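PDB 6DLH: alpha-1,4-endofucoidanase from Mariniflexile fucanivorans, which cleaves alpha-1,4-linked fucoidan within the chain by a retaining mechanism, as a glycoside hydrolase of family 107. Local coordinates for residues A222-D226 and D289-G293; Q248-Q252 and A284-D288; L315-M319 and V339-F343; N270-R276 and G293-G297. All coordinates share one frame; numbering follows the deposited sequence.

Overall arrangement
All four contacts lie in the catalytic part; the chain continues into putative Ig-like domains. The contacts gather round the loop between strand 266-269 and helix 307-321. The centre of interaction 1 lies about 11 Å from that of interaction 2 and about 12 Å from those of interactions 3 and 4. Interactions 2 and 3 are about 20 Å apart, centre to centre. Interactions 1 and 4 share Gly293, whose O lies 2.8 Å from Phe343 N of interaction 3. Asn270 ND2 is 2.7 Å from Asp226 OD1, and Tyr251 OH 2.8 Å from Asn271 OD1, linking interaction 4 to interactions 1 and 2. Asp226 and His294 side chains lie about 4 Å from ethanediol, probably crystallisation liquor but consistent with a pocket.

Interaction 1 (A222-D226 and D289-G293); sequences AWCFD and DYTFG
Tyr290 and Phe292 pack against Ala222, Cys224 and Asp226 on the inner side of the parallel sheet of the catalytic domain, consistent with a (beta/alpha) barrel as in the related family 29. Tyr290 meets the first half of strand 222-226 through the hydroxyl end. Its CG sits between the backbone N and the carbonyl carbon (chi1 67°), which carries the ring toward the strand. There Tyr290 OH lies 3.4 Å from Trp223 O and 3.5 Å from Cys224 CB. The hydroxyl is hydrogen-bonded to Glu145 on the neighbouring strand 143-149. The fold explains the alternation along the strand: Ala222 and Cys224 face the loop, while Trp223 and Phe225 turn to helix 249-259. Loop 289-293 also makes backbone bonds to Val339, beside one edge strand, and Asp289 bonds Ile267 N on the other. It therefore bridges the two ends of the parallel sheet, consistent with closing a barrel. Phe292 takes the second half of the strand. Its CE2 is 3.7 Å from Cys224 CB and 3.6 Å from Phe225 O. Cys224 SG makes an oblique sulfur-aromatic contact, 5.0 Å from the centroid of the Phe292 ring. Phe292 CZ is 3.7 Å from Asp226 OD1, with carboxylate and ring planes 24° apart. Asp226 OD1 is hydrogen-bonded to Asn270 ND2 and OD2 to Tyr147 OH, which fixes the turn of the carboxylate beside the ring.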
loop_
_atom_site.group_PDB
_atom_site.type_symbol
_atom_site.label_atom_id
_atom_site.label_comp_id
_atom_site.label_asym_id
_atom_site.label_seq_id
_atom_site.Cartn_x
_atom_site.Cartn_y
_atom_site.Cartn_z
ATOM N N ALA A 222 3.918 15.390 -0.927
ATOM C CA ALA A 222 5.326 15.244 -1.271
ATOM C C ALA A 222 5.513 14.010 -2.140
ATOM O O ALA A 222 4.770 13.048 -1.990
ATOM C CB ALA A 222 6.171 15.144 -0.018
ATOM N N TRP A 223 6.511 14.073 -3.035
ATOM C CA TRP A 223 6.959 12.954 -3.848
ATOM C C TRP A 223 8.463 12.764 -3.644
ATOM O O TRP A 223 9.224 13.721 -3.739
ATOM C CB TRP A 223 6.694 13.235 -5.334
ATOM C CG TRP A 223 5.265 13.426 -5.742
ATOM C CD1 TRP A 223 4.529 14.570 -5.647
ATOM C CD2 TRP A 223 4.419 12.450 -6.374
ATOM N NE1 TRP A 223 3.277 14.366 -6.159
ATOM C CE2 TRP A 223 3.179 13.076 -6.612
ATOM C CE3 TRP A 223 4.585 11.113 -6.756
ATOM C CZ2 TRP A 223 2.110 12.405 -7.204
ATOM C CZ3 TRP A 223 3.528 10.448 -7.338
ATOM C CH2 TRP A 223 2.307 11.089 -7.556
ATOM N N CYS A 224 8.908 11.528 -3.411
ATOM C CA CYS A 224 10.343 11.290 -3.406
ATOM C C CYS A 224 10.678 10.238 -4.458
ATOM O O CYS A 224 10.108 9.150 -4.435
ATOM C CB CYS A 224 10.863 10.906 -2.022
ATOM S SG CYS A 224 10.150 9.380 -1.349
ATOM N N PHE A 225 11.609 10.586 -5.365
ATOM C CA PHE A 225 11.963 9.742 -6.496
ATOM C C PHE A 225 13.318 9.087 -6.257
ATOM O O PHE A 225 14.347 9.756 -6.250
ATOM C CB PHE A 225 11.973 10.556 -7.797
ATOM C CG PHE A 225 10.622 11.092 -8.198
ATOM C CD1 PHE A 225 9.705 10.281 -8.856
ATOM C CD2 PHE A 225 10.260 12.400 -7.908
ATOM C CE1 PHE A 225 8.453 10.766 -9.213
ATOM C CE2 PHE A 225 9.006 12.882 -8.258
ATOM C CZ PHE A 225 8.108 12.065 -8.911
ATOM N N ASP A 226 13.297 7.762 -6.102
ATOM C CA ASP A 226 14.475 6.968 -5.809
ATOM C C ASP A 226 15.193 6.626 -7.113
ATOM O O ASP A 226 14.594 6.702 -8.185
ATOM C CB ASP A 226 14.060 5.693 -5.071
ATOM C CG ASP A 226 15.161 5.022 -4.269
ATOM O OD1 ASP A 226 16.268 5.594 -4.186
ATOM O OD2 ASP A 226 14.890 3.929 -3.719
ATOM N N ASP A 289 12.560 20.277 -3.812
ATOM C CA ASP A 289 12.030 21.130 -2.761
ATOM C C ASP A 289 12.641 20.710 -1.428
ATOM O O ASP A 289 12.723 21.514 -0.506
ATOM C CB ASP A 289 10.499 21.074 -2.696
ATOM C CG ASP A 289 9.816 21.623 -3.936
ATOM O OD1 ASP A 289 9.798 22.860 -4.093
ATOM O OD2 ASP A 289 9.314 20.813 -4.731
ATOM N N TYR A 290 13.038 19.433 -1.336
ATOM C CA TYR A 290 13.720 18.920 -0.156
ATOM C C TYR A 290 14.740 17.863 -0.562
ATOM O O TYR A 290 14.690 17.337 -1.675
ATOM C CB TYR A 290 12.722 18.393 0.885
ATOM C CG TYR A 290 11.934 17.160 0.516
ATOM C CD1 TYR A 290 10.958 17.189 -0.475
ATOM C CD2 TYR A 290 12.125 15.969 1.197
ATOM C CE1 TYR A 290 10.215 16.063 -0.801
ATOM C CE2 TYR A 290 11.387 14.834 0.890
ATOM C CZ TYR A 290 10.426 14.883 -0.106
ATOM O OH TYR A 290 9.705 13.764 -0.404
ATOM N N THR A 291 15.658 17.562 0.363
ATOM C CA THR A 291 16.670 16.548 0.125
ATOM C C THR A 291 16.070 15.174 0.375
ATOM O O THR A 291 15.460 14.948 1.417
ATOM C CB THR A 291 17.917 16.772 0.990
ATOM O OG1 THR A 291 17.549 16.681 2.367
ATOM C CG2 THR A 291 18.567 18.111 0.722
ATOM N N PHE A 292 16.257 14.272 -0.594
ATOM C CA PHE A 292 15.856 12.884 -0.453
ATOM C C PHE A 292 16.456 12.325 0.837
ATOM O O PHE A 292 15.754 11.687 1.633
ATOM C CB PHE A 292 16.297 12.081 -1.678
ATOM C CG PHE A 292 15.701 10.702 -1.782
ATOM C CD1 PHE A 292 16.275 9.626 -1.121
ATOM C CD2 PHE A 292 14.574 10.474 -2.560
ATOM C CE1 PHE A 292 15.731 8.354 -1.230
ATOM C CE2 PHE A 292 14.029 9.203 -2.666
ATOM C CZ PHE A 292 14.606 8.145 -1.998
ATOM N N GLY A 293 17.758 12.578 1.019
ATOM C CA GLY A 293 18.450 12.367 2.282
ATOM C C GLY A 293 18.637 10.893 2.633
ATOM O O GLY A 293 18.405 10.494 3.765
#

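Interaction 2 (Q248-Q252 and A284-D288); sequences QRIYQ and ATLFD
Gln248 reaches across to Leu286 with an extended side chain. Its CG lies anti to the carbonyl carbon (chi1 -51°), and the chain runs straight on to the amide (chi2 180°). OE1 takes the backbone N-H of Leu286 in the plane of the amide, on a lone pair, with Leu286 N 2.9 Å from Gln248 OE1. The bond is almost straight, at 172°. Gln248 OE1 also lies 3.4 Å from Thr285 CB. Phe287 lies against the helix at Tyr251 and Gln252. Gln252 CA sits over the centre of the Phe287 ring, 3.5 Å from the centroid, as a CH-pi contact. Gln252 CB is 3.3 Å from Phe287 CZ. Leu286 CB of its own segment lies over the opposite face, toward the rim. Tyr251 CB comes at the ring obliquely, 3.7 Å from Phe287 CD2. Here the loop after strand 266-269 docks on the first turn of helix 249-259, with Gln248 at the N-cap position. The loop segment is a type I beta turn from Thr285 to Asp288, with an ST turn inside it. Thr285 OG1 accepts from Phe287 N and donates to Asp288 OD2, 2.8 Å away. Asp288 OD2 also accepts from Thr285 N, on its anti lone pair. These bonds fix the rotation of Thr285 and set its CG2 over one face of the Tyr251 ring, 4.2 Å from the centroid. The Tyr251 hydroxyl is hydrogen-bonded to Asn271.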
loop_
_atom_site.group_PDB
_atom_site.type_symbol
_atom_site.label_atom_id
_atom_site.label_comp_id
_atom_site.label_asym_id
_atom_site.label_seq_id
_atom_site.Cartn_x
_atom_site.Cartn_y
_atom_site.Cartn_z
ATOM N N GLN A 248 18.655 19.266 -17.033
ATOM C CA GLN A 248 17.780 18.582 -16.091
ATOM C C GLN A 248 16.351 18.535 -16.633
ATOM O O GLN A 248 15.432 19.052 -15.999
ATOM C CB GLN A 248 17.799 19.305 -14.743
ATOM C CG GLN A 248 19.195 19.570 -14.196
ATOM C CD GLN A 248 19.162 20.294 -12.873
ATOM O OE1 GLN A 248 18.115 20.731 -12.401
ATOM N NE2 GLN A 248 20.326 20.427 -12.259
ATOM N N ARG A 249 16.168 17.907 -17.803
ATOM C CA ARG A 249 14.880 17.956 -18.481
ATOM C C ARG A 249 13.956 16.885 -17.910
ATOM O O ARG A 249 12.769 17.139 -17.708
ATOM C CB ARG A 249 15.030 17.833 -20.002
ATOM C CG ARG A 249 15.498 19.106 -20.696
ATOM C CD ARG A 249 14.498 20.243 -20.614
ATOM N NE ARG A 249 14.954 21.448 -21.295
ATOM C CZ ARG A 249 14.376 22.642 -21.194
ATOM N NH1 ARG A 249 14.874 23.679 -21.848
ATOM N NH2 ARG A 249 13.302 22.800 -20.440
ATOM N N ILE A 250 14.522 15.695 -17.660
ATOM C CA ILE A 250 13.799 14.605 -17.027
ATOM C C ILE A 250 13.378 15.026 -15.619
ATOM O O ILE A 250 12.239 14.794 -15.224
ATOM C CB ILE A 250 14.627 13.305 -17.033
ATOM C CG1 ILE A 250 15.219 13.023 -18.418
ATOM C CG2 ILE A 250 13.791 12.144 -16.516
ATOM C CD1 ILE A 250 16.061 11.768 -18.504
ATOM N N TYR A 251 14.296 15.669 -14.881
ATOM C CA TYR A 251 13.989 16.180 -13.555
ATOM C C TYR A 251 12.773 17.098 -13.633
ATOM O O TYR A 251 11.898 17.040 -12.769
ATOM C CB TYR A 251 15.217 16.834 -12.913
ATOM C CG TYR A 251 16.305 15.855 -12.546
ATOM C CD1 TYR A 251 16.263 15.135 -11.356
ATOM C CD2 TYR A 251 17.368 15.625 -13.402
ATOM C CE1 TYR A 251 17.256 14.225 -11.027
ATOM C CE2 TYR A 251 18.366 14.715 -13.090
ATOM C CZ TYR A 251 18.313 14.017 -11.897
ATOM O OH TYR A 251 19.298 13.116 -11.604
ATOM N N GLN A 252 12.729 17.907 -14.698
ATOM C CA GLN A 252 11.658 18.861 -14.946
ATOM C C GLN A 252 10.358 18.126 -15.264
ATOM O O GLN A 252 9.303 18.475 -14.739
ATOM C CB GLN A 252 12.022 19.783 -16.111
ATOM C CG GLN A 252 11.068 20.960 -16.263
ATOM C CD GLN A 252 11.493 21.925 -17.343
ATOM O OE1 GLN A 252 12.103 21.533 -18.339
ATOM N NE2 GLN A 252 11.165 23.195 -17.150
ATOM N N ALA A 284 20.974 20.297 -4.494
ATOM C CA ALA A 284 19.638 20.384 -5.061
ATOM C C ALA A 284 19.710 20.569 -6.578
ATOM O O ALA A 284 20.501 21.373 -7.077
ATOM C CB ALA A 284 18.899 21.531 -4.416
ATOM N N THR A 285 18.875 19.813 -7.305
ATOM C CA THR A 285 18.567 20.158 -8.681
ATOM C C THR A 285 17.625 21.357 -8.660
ATOM O O THR A 285 17.292 21.867 -7.592
ATOM C CB THR A 285 17.943 18.989 -9.452
ATOM O OG1 THR A 285 16.665 18.710 -8.878
ATOM C CG2 THR A 285 18.816 17.755 -9.484
ATOM N N LEU A 286 17.195 21.799 -9.847
ATOM C CA LEU A 286 16.268 22.915 -9.943
ATOM C C LEU A 286 14.869 22.472 -9.508
ATOM O O LEU A 286 13.962 23.295 -9.416
ATOM C CB LEU A 286 16.269 23.448 -11.381
ATOM C CG LEU A 286 17.538 24.185 -11.821
ATOM C CD1 LEU A 286 17.671 24.179 -13.336
ATOM C CD2 LEU A 286 17.574 25.610 -11.283
ATOM N N PHE A 287 14.706 21.175 -9.214
ATOM C CA PHE A 287 13.373 20.616 -9.033
ATOM C C PHE A 287 13.212 19.950 -7.665
ATOM O O PHE A 287 12.156 19.393 -7.379
ATOM C CB PHE A 287 12.991 19.748 -10.240
ATOM C CG PHE A 287 13.061 20.491 -11.550
ATOM C CD1 PHE A 287 12.094 21.430 -11.887
ATOM C CD2 PHE A 287 14.121 20.293 -12.424
ATOM C CE1 PHE A 287 12.175 22.136 -13.079
ATOM C CE2 PHE A 287 14.205 21.004 -13.612
ATOM C CZ PHE A 287 13.233 21.925 -13.937
ATOM N N ASP A 288 14.247 20.048 -6.818
ATOM C CA ASP A 288 14.209 19.546 -5.452
ATOM C C ASP A 288 13.643 20.617 -4.521
ATOM O O ASP A 288 14.181 21.718 -4.438
ATOM C CB ASP A 288 15.606 19.135 -4.980
ATOM C CG ASP A 288 16.063 17.785 -5.499
ATOM O OD1 ASP A 288 15.478 16.758 -5.069
ATOM O OD2 ASP A 288 17.006 17.766 -6.316
#

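Interaction 3 (L315-M319 and V339-F343); sequences LVVFM and VAHFF
Phe342 has CG anti to the backbone N (chi1 -173°), and Leu315 does the same (chi1 -177°), which swings the ring and the leucine methyls in between helix and strand, where the two side chains cross obliquely. Leu315 CD2 lies over one face of the Phe342 ring, off centre, 3.6 Å from the centroid as a CH-pi contact. Val316 CG2, from the next residue, meets Phe342 CD2 obliquely at 3.6 Å. Met319 bends at its last torsion (chi3 63°). Its SD passes 3.7 Å from Phe342 CB, and its CE turns in to lie 3.6 Å from Ala340 O. Met319 CG meanwhile rests 3.8 Å from Ala340 CB. This packs helix 307-321 on the outer side of the edge strand 341-342 of the parallel sheet, which backbone bonds to Gly377 hold in place. His341, between Ala340 and Phe342 in sequence, turns away from the helix; its ring nitrogens are hydrogen-bonded to Thr291 O and Thr379 OG1. A serine in place of Phe342 would probably open a gap between helix and strand, with the Leu315 and Val316 methyls losing the ring they lie against. No hydrogen bond crosses this buried contact; it relies on methyl, thioether and ring surfaces.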
loop_
_atom_site.group_PDB
_atom_site.type_symbol
_atom_site.label_atom_id
_atom_site.label_comp_id
_atom_site.label_asym_id
_atom_site.label_seq_id
_atom_site.Cartn_x
_atom_site.Cartn_y
_atom_site.Cartn_z
ATOM N N LEU A 315 24.927 13.915 10.000
ATOM C CA LEU A 315 23.932 14.387 9.049
ATOM C C LEU A 315 22.786 15.049 9.814
ATOM O O LEU A 315 22.284 16.099 9.422
ATOM C CB LEU A 315 23.441 13.212 8.191
ATOM C CG LEU A 315 22.443 13.544 7.074
ATOM C CD1 LEU A 315 22.488 12.476 5.988
ATOM C CD2 LEU A 315 21.024 13.661 7.616
ATOM N N VAL A 316 22.376 14.418 10.912
ATOM C CA VAL A 316 21.273 14.916 11.710
ATOM C C VAL A 316 21.691 16.212 12.410
ATOM O O VAL A 316 20.915 17.166 12.457
ATOM C CB VAL A 316 20.785 13.798 12.653
ATOM C CG1 VAL A 316 20.733 14.175 14.115
ATOM C CG2 VAL A 316 19.497 13.149 12.181
ATOM N N VAL A 317 22.945 16.270 12.891
ATOM C CA VAL A 317 23.465 17.475 13.517
ATOM C C VAL A 317 23.525 18.593 12.477
ATOM O O VAL A 317 23.183 19.731 12.789
ATOM C CB VAL A 317 24.821 17.230 14.216
ATOM C CG1 VAL A 317 25.474 18.528 14.673
ATOM C CG2 VAL A 317 24.662 16.287 15.392
ATOM N N PHE A 318 23.914 18.253 11.239
ATOM C CA PHE A 318 23.937 19.209 10.137
ATOM C C PHE A 318 22.575 19.886 9.961
ATOM O O PHE A 318 22.505 21.073 9.639
ATOM C CB PHE A 318 24.357 18.538 8.825
ATOM C CG PHE A 318 24.574 19.486 7.668
ATOM C CD1 PHE A 318 25.814 20.072 7.448
ATOM C CD2 PHE A 318 23.542 19.802 6.799
ATOM C CE1 PHE A 318 26.018 20.948 6.390
ATOM C CE2 PHE A 318 23.741 20.683 5.743
ATOM C CZ PHE A 318 24.977 21.254 5.538
ATOM N N MET A 319 21.497 19.107 10.129
ATOM C CA MET A 319 20.140 19.605 9.967
ATOM C C MET A 319 19.836 20.605 11.079
ATOM O O MET A 319 19.223 21.640 10.835
ATOM C CB MET A 319 19.124 18.456 9.998
ATOM C CG MET A 319 19.113 17.630 8.722
ATOM S SD MET A 319 18.127 16.111 8.827
ATOM C CE MET A 319 16.486 16.772 9.097
ATOM N N VAL A 339 14.610 22.314 1.830
ATOM C CA VAL A 339 14.521 21.876 3.213
ATOM C C VAL A 339 15.411 20.650 3.435
ATOM O O VAL A 339 15.453 19.735 2.615
ATOM C CB VAL A 339 13.052 21.615 3.604
ATOM C CG1 VAL A 339 12.926 20.882 4.938
ATOM C CG2 VAL A 339 12.251 22.917 3.621
ATOM N N ALA A 340 16.137 20.654 4.555
ATOM C CA ALA A 340 16.964 19.518 4.917
ATOM C C ALA A 340 16.056 18.392 5.403
ATOM O O ALA A 340 15.242 18.598 6.298
ATOM C CB ALA A 340 17.962 19.931 5.970
ATOM N N HIS A 341 16.198 17.208 4.798
ATOM C CA HIS A 341 15.358 16.078 5.158
ATOM C C HIS A 341 16.171 14.787 5.123
ATOM O O HIS A 341 17.054 14.623 4.287
ATOM C CB HIS A 341 14.116 16.033 4.252
ATOM C CG HIS A 341 13.472 14.690 4.167
ATOM N ND1 HIS A 341 13.899 13.721 3.274
ATOM C CD2 HIS A 341 12.446 14.149 4.854
ATOM C CE1 HIS A 341 13.157 12.641 3.414
ATOM N NE2 HIS A 341 12.252 12.882 4.370
ATOM N N PHE A 342 15.834 13.863 6.028
ATOM C CA PHE A 342 16.596 12.640 6.230
ATOM C C PHE A 342 15.650 11.452 6.060
ATOM O O PHE A 342 14.507 11.525 6.514
ATOM C CB PHE A 342 17.275 12.711 7.606
ATOM C CG PHE A 342 18.251 11.612 7.961
ATOM C CD1 PHE A 342 18.981 10.945 6.988
ATOM C CD2 PHE A 342 18.477 11.277 9.288
ATOM C CE1 PHE A 342 19.888 9.949 7.331
ATOM C CE2 PHE A 342 19.391 10.292 9.635
ATOM C CZ PHE A 342 20.102 9.635 8.657
ATOM N N PHE A 343 16.135 10.380 5.400
ATOM C CA PHE A 343 15.384 9.142 5.216
ATOM C C PHE A 343 16.112 7.957 5.853
ATOM O O PHE A 343 16.534 7.035 5.157
ATOM C CB PHE A 343 15.092 8.880 3.732
ATOM C CG PHE A 343 14.038 7.837 3.438
ATOM C CD1 PHE A 343 13.290 7.252 4.454
ATOM C CD2 PHE A 343 13.771 7.455 2.132
ATOM C CE1 PHE A 343 12.310 6.311 4.173
ATOM C CE2 PHE A 343 12.777 6.528 1.846
ATOM C CZ PHE A 343 12.056 5.945 2.866
#

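Interaction 4 (N270-R276 and G293-G297); sequences NNSVGDR and GHPFG
Phe296 and Val273 bury the most surface here, followed by His294. Val273 CG2 stands almost exactly over the centre of the Phe296 ring, 3.4 Å from the centroid and 6° off the normal. Its place follows from the torsion: CG2 is anti to the backbone N, and the same methyl also meets His294 O at 3.5 Å. The backbone beyond Val273 passes the CE1-CZ side of the ring. Asp275 C lies at the ring edge, 3.8 Å from Phe296 CZ, and Gly274 O is 3.6 Å from Phe296 CE1. With an alanine here in place of Phe296, the Val273 methyl is likely to lose its ring, and a gap would probably open beside the backbone of Gly274 to Arg276. His294 meets Asn270 instead: CD2 is 3.8 Å from Asn270 ND2, with amide and ring planes 21° apart. Asn270 ND2 has its hydrogen bond to Asp226. His294 ND1 donates to Pro295 O at 3.0 Å, which restrains the turn of the imidazole. Both segments belong to the long loop between strand 266-269 and helix 307-321, and Asn270 opens an Asx turn by accepting from Ser272 N. One water bridges the two segments, donating to Asn270 OD1 and accepting from His294 N at 2.9 Å. Across the contact, the polar link thus runs through that water, while apolar packing on Phe296 secures the other end.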
loop_
_atom_site.group_PDB
_atom_site.type_symbol
_atom_site.label_atom_id
_atom_site.label_comp_id
_atom_site.label_asym_id
_atom_site.label_seq_id
_atom_site.Cartn_x
_atom_site.Cartn_y
_atom_site.Cartn_z
ATOM N N ASN A 270 16.507 11.150 -5.439
ATOM C CA ASN A 270 17.663 10.487 -4.860
ATOM C C ASN A 270 18.828 10.531 -5.848
ATOM O O ASN A 270 18.895 9.710 -6.765
ATOM C CB ASN A 270 17.372 9.038 -4.472
ATOM C CG ASN A 270 18.535 8.389 -3.751
ATOM O OD1 ASN A 270 19.543 9.038 -3.470
ATOM N ND2 ASN A 270 18.407 7.110 -3.441
ATOM N N ASN A 271 19.747 11.479 -5.629
ATOM C CA ASN A 271 20.972 11.576 -6.412
ATOM C C ASN A 271 22.173 11.178 -5.550
ATOM O O ASN A 271 23.273 11.709 -5.723
ATOM C CB ASN A 271 21.149 12.965 -7.033
ATOM C CG ASN A 271 20.093 13.317 -8.062
ATOM O OD1 ASN A 271 19.771 12.509 -8.933
ATOM N ND2 ASN A 271 19.535 14.512 -7.955
ATOM N N SER A 272 21.953 10.219 -4.639
ATOM C CA SER A 272 22.993 9.621 -3.812
ATOM C C SER A 272 23.285 10.460 -2.569
ATOM O O SER A 272 22.908 11.631 -2.476
ATOM C CB SER A 272 24.257 9.332 -4.596
ATOM O OG SER A 272 24.007 8.344 -5.586
ATOM N N VAL A 273 23.967 9.823 -1.612
ATOM C CA VAL A 273 24.383 10.462 -0.373
ATOM C C VAL A 273 25.427 11.536 -0.691
ATOM O O VAL A 273 26.128 11.450 -1.698
ATOM C CB VAL A 273 24.910 9.417 0.632
ATOM C CG1 VAL A 273 26.233 8.787 0.194
ATOM C CG2 VAL A 273 25.008 9.973 2.044
ATOM N N GLY A 274 25.509 12.561 0.166
ATOM C CA GLY A 274 26.522 13.595 0.026
ATOM C C GLY A 274 27.884 13.162 0.563
ATOM O O GLY A 274 28.324 12.039 0.335
ATOM N N ASP A 275 28.519 14.063 1.318
ATOM C CA ASP A 275 29.926 13.964 1.674
ATOM C C ASP A 275 30.095 14.095 3.189
ATOM O O ASP A 275 29.615 15.055 3.793
ATOM C CB ASP A 275 30.711 15.038 0.915
ATOM C CG ASP A 275 32.177 15.166 1.297
ATOM O OD1 ASP A 275 32.736 14.209 1.881
ATOM O OD2 ASP A 275 32.756 16.226 0.993
ATOM N N ARG A 276 30.815 13.132 3.783
ATOM C CA ARG A 276 31.109 13.111 5.211
ATOM C C ARG A 276 32.042 14.263 5.586
ATOM O O ARG A 276 32.140 14.622 6.757
ATOM C CB ARG A 276 31.760 11.779 5.604
ATOM C CG ARG A 276 33.247 11.693 5.286
ATOM C CD ARG A 276 33.828 10.298 5.459
ATOM N NE ARG A 276 35.258 10.276 5.168
ATOM C CZ ARG A 276 35.779 10.165 3.948
ATOM N NH1 ARG A 276 35.002 9.883 2.913
ATOM N NH2 ARG A 276 37.075 10.353 3.767
ATOM N N GLY A 293 17.758 12.578 1.019
ATOM C CA GLY A 293 18.450 12.367 2.282
ATOM C C GLY A 293 18.637 10.893 2.633
ATOM O O GLY A 293 18.405 10.494 3.765
ATOM N N HIS A 294 19.071 10.094 1.655
ATOM C CA HIS A 294 19.470 8.713 1.870
ATOM C C HIS A 294 20.653 8.691 2.843
ATOM O O HIS A 294 21.557 9.518 2.739
ATOM C CB HIS A 294 19.830 8.120 0.507
ATOM C CG HIS A 294 20.001 6.641 0.465
ATOM N ND1 HIS A 294 21.186 6.021 0.837
ATOM C CD2 HIS A 294 19.180 5.661 0.019
ATOM C CE1 HIS A 294 21.071 4.719 0.658
ATOM N NE2 HIS A 294 19.855 4.474 0.154
ATOM N N PRO A 295 20.689 7.771 3.834
ATOM C CA PRO A 295 21.823 7.693 4.754
ATOM C C PRO A 295 23.112 7.181 4.108
ATOM O O PRO A 295 23.085 6.559 3.049
ATOM C CB PRO A 295 21.339 6.736 5.855
ATOM C CG PRO A 295 20.243 5.922 5.211
ATOM C CD PRO A 295 19.627 6.808 4.149
ATOM N N PHE A 296 24.244 7.452 4.764
ATOM C CA PHE A 296 25.505 6.839 4.392
ATOM C C PHE A 296 25.443 5.340 4.681
ATOM O O PHE A 296 24.711 4.902 5.568
ATOM C CB PHE A 296 26.640 7.468 5.196
ATOM C CG PHE A 296 26.929 8.911 4.870
ATOM C CD1 PHE A 296 27.882 9.240 3.916
ATOM C CD2 PHE A 296 26.269 9.935 5.536
ATOM C CE1 PHE A 296 28.162 10.569 3.633
ATOM C CE2 PHE A 296 26.550 11.263 5.251
ATOM C CZ PHE A 296 27.491 11.581 4.293
ATOM N N GLY A 297 26.234 4.565 3.932
ATOM C CA GLY A 297 26.263 3.119 4.081
ATOM C C GLY A 297 25.336 2.444 3.077
ATOM O O GLY A 297 24.437 3.070 2.525
HETATM O O HOH W 1 19.825 10.821 -1.088
#